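Aldehyde dehydrogenase (Listeria monocytogenes, PDB 3K9D) probably oxidises aldehydes with NAD or NADP as electron acceptor. Local coordinates at residues A[6-18]-A[173-186]. Sequence-based numbering, arbitrary orientation.
Sequences KDLRSIQEVRNLI and SCMTVPTIQGTDQL
K6 CG crosses V177 CG1 at a slant, and the bend at chi3 carries CE past T179 CG2, the two side chains running in opposite senses. One helical turn on, S10 reaches T179, with OG 2.8 Å from T179 OG1 in a hydrogen bond whose donor is undecided. T179 OG1 also accepts from G182 N (2.7 Å), so this N-cap of helix 180-188 is gripped from both segments. The backbones come closest here, I11 CA lying 4.5 Å from G182 CA, which fits the lack of a side chain at G182. I11 itself packs CG1 and CD1 against the Q181 backbone and CB.

The E13 chain reaches out extended to T176, CG anti to the backbone N (chi1 -158°), and its carboxylate accepts from both donors of T176, the backbone N-H and the hydroxyl. OE2 receives T176 N at 3.0 Å on its syn lone pair and T176 OG1 at 2.9 Å from above the carboxylate plane. Water 1 joins E13 OE1, S10 OG and V177 O, tying the turn to the helix. V14 splits its branches: CG2 meets M175 CG at 3.6 Å, whereas CG1 rests on L186. R15 crosses Q185 at about a right angle; NE gives Q185 OE1 a 2.9 Å bond, in the guanidinium plane but 46° above the amide carbonyl plane. L17 spreads its methyls over S173 and the C174-M175 peptide, and I18 CD1 meets L186 CD1.

The helix axes run 7.9 Å apart at 25°, nearly parallel. Strand 138-143, helix 148-164 and strand 172-174 form a beta-alpha-beta crossover. Helix 6-28 packs on the end of that last strand, the turn and helix 180-188, in what is probably the Rossmann-like cofactor-binding domain of the aldehyde dehydrogenase fold.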
loop_
_atom_site.group_PDB
_atom_site.type_symbol
_atom_site.label_atom_id
_atom_site.label_comp_id
_atom_site.label_asym_id
_atom_site.label_seq_id
_atom_site.Cartn_x
_atom_site.Cartn_y
_atom_site.Cartn_z
ATOM N N LYS A 6 24.706 6.059 -23.574
ATOM C CA LYS A 6 24.365 4.961 -22.682
ATOM C C LYS A 6 23.058 5.198 -21.944
ATOM O O LYS A 6 22.255 4.275 -21.790
ATOM C CB LYS A 6 25.503 4.719 -21.679
ATOM C CG LYS A 6 25.454 3.345 -21.036
ATOM C CD LYS A 6 26.610 3.095 -20.075
ATOM C CE LYS A 6 26.263 3.488 -18.650
ATOM N NZ LYS A 6 27.032 2.696 -17.653
ATOM N N ASP A 7 22.855 6.436 -21.494
ATOM C CA ASP A 7 21.657 6.799 -20.742
ATOM C C ASP A 7 20.380 6.717 -21.602
ATOM O O ASP A 7 19.363 6.195 -21.158
ATOM C CB ASP A 7 21.820 8.172 -20.048
ATOM C CG ASP A 7 22.110 9.335 -21.022
ATOM O OD1 ASP A 7 22.774 9.155 -22.069
ATOM O OD2 ASP A 7 21.681 10.464 -20.703
ATOM N N LEU A 8 20.479 7.169 -22.847
ATOM C CA LEU A 8 19.351 7.175 -23.780
ATOM C C LEU A 8 19.040 5.795 -24.350
ATOM O O LEU A 8 17.867 5.473 -24.556
ATOM C CB LEU A 8 19.590 8.179 -24.901
ATOM C CG LEU A 8 19.863 9.631 -24.475
ATOM C CD1 LEU A 8 20.291 10.444 -25.660
ATOM C CD2 LEU A 8 18.682 10.288 -23.747
ATOM N N ARG A 9 20.078 4.997 -24.618
ATOM C CA ARG A 9 19.892 3.568 -24.936
ATOM C C ARG A 9 19.183 2.829 -23.795
ATOM O O ARG A 9 18.295 2.018 -24.041
ATOM C CB ARG A 9 21.228 2.878 -25.245
ATOM C CG ARG A 9 21.838 3.217 -26.596
ATOM C CD ARG A 9 23.013 2.277 -26.899
ATOM N NE ARG A 9 24.234 2.589 -26.144
ATOM C CZ ARG A 9 24.683 1.917 -25.083
ATOM N NH1 ARG A 9 24.022 0.870 -24.598
ATOM N NH2 ARG A 9 25.808 2.306 -24.498
ATOM N N SER A 10 19.574 3.132 -22.556
ATOM C CA SER A 10 18.980 2.525 -21.364
ATOM C C SER A 10 17.512 2.910 -21.121
ATOM O O SER A 10 16.702 2.026 -20.842
ATOM C CB SER A 10 19.835 2.805 -20.131
ATOM O OG SER A 10 19.211 2.359 -18.935
ATOM N N ILE A 11 17.187 4.207 -21.218
ATOM C CA ILE A 11 15.797 4.680 -21.204
ATOM C C ILE A 11 14.950 3.973 -22.279
ATOM O O ILE A 11 13.866 3.430 -21.983
ATOM C CB ILE A 11 15.704 6.217 -21.414
ATOM C CG1 ILE A 11 16.314 6.955 -20.227
ATOM C CG2 ILE A 11 14.246 6.657 -21.577
ATOM C CD1 ILE A 11 16.772 8.380 -20.533
ATOM N N GLN A 12 15.455 3.977 -23.512
ATOM C CA GLN A 12 14.795 3.285 -24.620
ATOM C C GLN A 12 14.512 1.823 -24.281
ATOM O O GLN A 12 13.399 1.341 -24.496
ATOM C CB GLN A 12 15.632 3.360 -25.898
ATOM C CG GLN A 12 14.907 2.816 -27.147
ATOM C CD GLN A 12 13.790 3.732 -27.620
ATOM O OE1 GLN A 12 14.038 4.689 -28.350
ATOM N NE2 GLN A 12 12.558 3.443 -27.213
ATOM N N GLU A 13 15.504 1.146 -23.699
ATOM C CA GLU A 13 15.386 -0.274 -23.383
ATOM C C GLU A 13 14.254 -0.535 -22.412
ATOM O O GLU A 13 13.446 -1.425 -22.616
ATOM C CB GLU A 13 16.688 -0.802 -22.800
ATOM C CG GLU A 13 16.820 -2.306 -22.934
ATOM C CD GLU A 13 17.773 -2.906 -21.926
ATOM O OE1 GLU A 13 18.522 -2.152 -21.259
ATOM O OE2 GLU A 13 17.766 -4.146 -21.807
ATOM N N VAL A 14 14.211 0.272 -21.359
ATOM C CA VAL A 14 13.211 0.184 -20.305
ATOM C C VAL A 14 11.763 0.365 -20.820
ATOM O O VAL A 14 10.875 -0.413 -20.470
ATOM C CB VAL A 14 13.576 1.181 -19.187
ATOM C CG1 VAL A 14 12.443 1.374 -18.239
ATOM C CG2 VAL A 14 14.813 0.679 -18.450
ATOM N N ARG A 15 11.543 1.373 -21.657
ATOM C CA ARG A 15 10.265 1.541 -22.367
ATOM C C ARG A 15 9.887 0.330 -23.253
ATOM O O ARG A 15 8.729 -0.062 -23.280
ATOM C CB ARG A 15 10.293 2.812 -23.214
ATOM C CG ARG A 15 10.524 4.097 -22.426
ATOM C CD ARG A 15 10.427 5.292 -23.348
ATOM N NE ARG A 15 10.925 6.528 -22.754
ATOM C CZ ARG A 15 11.127 7.660 -23.435
ATOM N NH1 ARG A 15 10.904 7.709 -24.737
ATOM N NH2 ARG A 15 11.569 8.749 -22.812
ATOM N N ASN A 16 10.861 -0.266 -23.941
ATOM C CA ASN A 16 10.620 -1.489 -24.731
ATOM C C ASN A 16 10.252 -2.670 -23.830
ATOM O O ASN A 16 9.272 -3.364 -24.077
ATOM C CB ASN A 16 11.833 -1.849 -25.600
ATOM C CG ASN A 16 12.147 -0.795 -26.647
ATOM O OD1 ASN A 16 11.271 -0.057 -27.091
ATOM N ND2 ASN A 16 13.407 -0.728 -27.051
ATOM N N LEU A 17 11.041 -2.861 -22.779
ATOM C CA LEU A 17 10.816 -3.899 -21.772
ATOM C C LEU A 17 9.465 -3.803 -21.056
ATOM O O LEU A 17 8.799 -4.809 -20.853
ATOM C CB LEU A 17 11.966 -3.888 -20.743
ATOM C CG LEU A 17 13.350 -4.323 -21.252
ATOM C CD1 LEU A 17 14.409 -4.099 -20.185
ATOM C CD2 LEU A 17 13.346 -5.761 -21.701
ATOM N N ILE A 18 9.068 -2.590 -20.675
ATOM C CA ILE A 18 7.752 -2.355 -20.076
ATOM C C ILE A 18 6.603 -2.669 -21.065
ATOM O O ILE A 18 5.634 -3.343 -20.704
ATOM C CB ILE A 18 7.656 -0.914 -19.504
ATOM C CG1 ILE A 18 8.463 -0.810 -18.212
ATOM C CG2 ILE A 18 6.201 -0.496 -19.251
ATOM C CD1 ILE A 18 8.743 0.597 -17.817
ATOM N N SER A 173 11.677 -10.074 -17.532
ATOM C CA SER A 173 12.769 -9.404 -18.220
ATOM C C SER A 173 13.658 -8.619 -17.267
ATOM O O SER A 173 13.351 -8.488 -16.084
ATOM C CB SER A 173 12.229 -8.509 -19.355
ATOM O OG SER A 173 11.396 -7.472 -18.847
ATOM N N CYS A 174 14.752 -8.083 -17.797
ATOM C CA CYS A 174 15.725 -7.367 -16.996
ATOM C C CYS A 174 16.424 -6.356 -17.879
ATOM O O CYS A 174 16.764 -6.678 -19.025
ATOM C CB CYS A 174 16.759 -8.368 -16.446
ATOM S SG CYS A 174 17.934 -7.739 -15.220
ATOM N N MET A 175 16.616 -5.140 -17.358
ATOM C CA MET A 175 17.515 -4.147 -17.968
ATOM C C MET A 175 18.914 -4.749 -18.140
ATOM O O MET A 175 19.457 -5.361 -17.210
ATOM C CB MET A 175 17.625 -2.897 -17.087
ATOM C CG MET A 175 16.302 -2.190 -16.768
ATOM S SD MET A 175 16.441 -0.993 -15.438
ATOM C CE MET A 175 17.803 -0.009 -16.060
ATOM N N THR A 176 19.488 -4.570 -19.327
ATOM C CA THR A 176 20.802 -5.117 -19.650
ATOM C C THR A 176 21.892 -4.061 -19.498
ATOM O O THR A 176 23.084 -4.392 -19.428
ATOM C CB THR A 176 20.835 -5.708 -21.070
ATOM O OG1 THR A 176 20.567 -4.676 -22.030
ATOM C CG2 THR A 176 19.796 -6.814 -21.203
ATOM N N VAL A 177 21.458 -2.799 -19.459
ATOM C CA VAL A 177 22.314 -1.627 -19.259
ATOM C C VAL A 177 21.843 -0.855 -18.004
ATOM O O VAL A 177 20.868 -0.084 -18.069
ATOM C CB VAL A 177 22.273 -0.672 -20.497
ATOM C CG1 VAL A 177 23.236 0.497 -20.310
ATOM C CG2 VAL A 177 22.579 -1.411 -21.794
ATOM N N PRO A 178 22.527 -1.054 -16.859
ATOM C CA PRO A 178 22.122 -0.375 -15.628
ATOM C C PRO A 178 22.502 1.098 -15.647
ATOM O O PRO A 178 23.681 1.428 -15.746
ATOM C CB PRO A 178 22.907 -1.107 -14.523
ATOM C CG PRO A 178 23.655 -2.193 -15.180
ATOM C CD PRO A 178 23.710 -1.906 -16.648
ATOM N N THR A 179 21.498 1.974 -15.602
ATOM C CA THR A 179 21.728 3.407 -15.424
ATOM C C THR A 179 20.719 3.920 -14.413
ATOM O O THR A 179 19.642 3.331 -14.247
ATOM C CB THR A 179 21.643 4.247 -16.752
ATOM O OG1 THR A 179 20.295 4.314 -17.236
ATOM C CG2 THR A 179 22.544 3.692 -17.847
ATOM N N ILE A 180 21.067 5.005 -13.728
ATOM C CA ILE A 180 20.110 5.677 -12.850
ATOM C C ILE A 180 18.964 6.322 -13.671
ATOM O O ILE A 180 17.842 6.439 -13.180
ATOM C CB ILE A 180 20.776 6.704 -11.885
ATOM C CG1 ILE A 180 21.307 7.935 -12.629
ATOM C CG2 ILE A 180 21.884 6.040 -11.056
ATOM C CD1 ILE A 180 21.036 9.253 -11.902
ATOM N N GLN A 181 19.256 6.711 -14.914
ATOM C CA GLN A 181 18.257 7.300 -15.820
ATOM C C GLN A 181 17.277 6.226 -16.296
ATOM O O GLN A 181 16.098 6.499 -16.503
ATOM C CB GLN A 181 18.926 7.946 -17.044
ATOM C CG GLN A 181 19.734 9.231 -16.771
ATOM C CD GLN A 181 21.230 8.982 -16.580
ATOM O OE1 GLN A 181 21.697 7.847 -16.606
ATOM N NE2 GLN A 181 21.978 10.049 -16.376
ATOM N N GLY A 182 17.782 5.005 -16.470
ATOM C CA GLY A 182 16.956 3.878 -16.890
ATOM C C GLY A 182 16.052 3.374 -15.787
ATOM O O GLY A 182 14.894 3.045 -16.033
ATOM N N THR A 183 16.586 3.306 -14.574
ATOM C CA THR A 183 15.832 2.866 -13.397
ATOM C C THR A 183 14.792 3.919 -12.975
ATOM O O THR A 183 13.725 3.572 -12.469
ATOM C CB THR A 183 16.770 2.547 -12.213
ATOM O OG1 THR A 183 17.647 1.470 -12.576
ATOM C CG2 THR A 183 15.966 2.144 -10.984
ATOM N N ASP A 184 15.115 5.193 -13.180
ATOM C CA ASP A 184 14.130 6.278 -12.996
ATOM C C ASP A 184 12.939 6.129 -13.948
ATOM O O ASP A 184 11.792 6.351 -13.554
ATOM C CB ASP A 184 14.763 7.652 -13.218
ATOM C CG ASP A 184 13.795 8.791 -12.914
ATOM O OD1 ASP A 184 13.450 8.964 -11.730
ATOM O OD2 ASP A 184 13.375 9.499 -13.850
ATOM N N GLN A 185 13.228 5.771 -15.194
ATOM C CA GLN A 185 12.201 5.562 -16.212
ATOM C C GLN A 185 11.340 4.356 -15.843
ATOM O O GLN A 185 10.118 4.413 -15.958
ATOM C CB GLN A 185 12.822 5.412 -17.621
ATOM C CG GLN A 185 11.839 5.074 -18.765
ATOM C CD GLN A 185 10.748 6.140 -18.999
ATOM O OE1 GLN A 185 10.870 6.967 -19.883
ATOM N NE2 GLN A 185 9.682 6.099 -18.210
ATOM N N LEU A 186 11.973 3.289 -15.353
ATOM C CA LEU A 186 11.246 2.095 -14.904
ATOM C C LEU A 186 10.269 2.393 -13.784
ATOM O O LEU A 186 9.133 1.908 -13.799
ATOM C CB LEU A 186 12.201 0.973 -14.473
ATOM C CG LEU A 186 11.563 -0.327 -13.936
ATOM C CD1 LEU A 186 10.728 -1.077 -15.012
ATOM C CD2 LEU A 186 12.606 -1.269 -13.349
HETATM O O HOH W 1 18.397 -0.254 -19.511
HETATM O O HOH W 2 9.463 -7.372 -21.060
#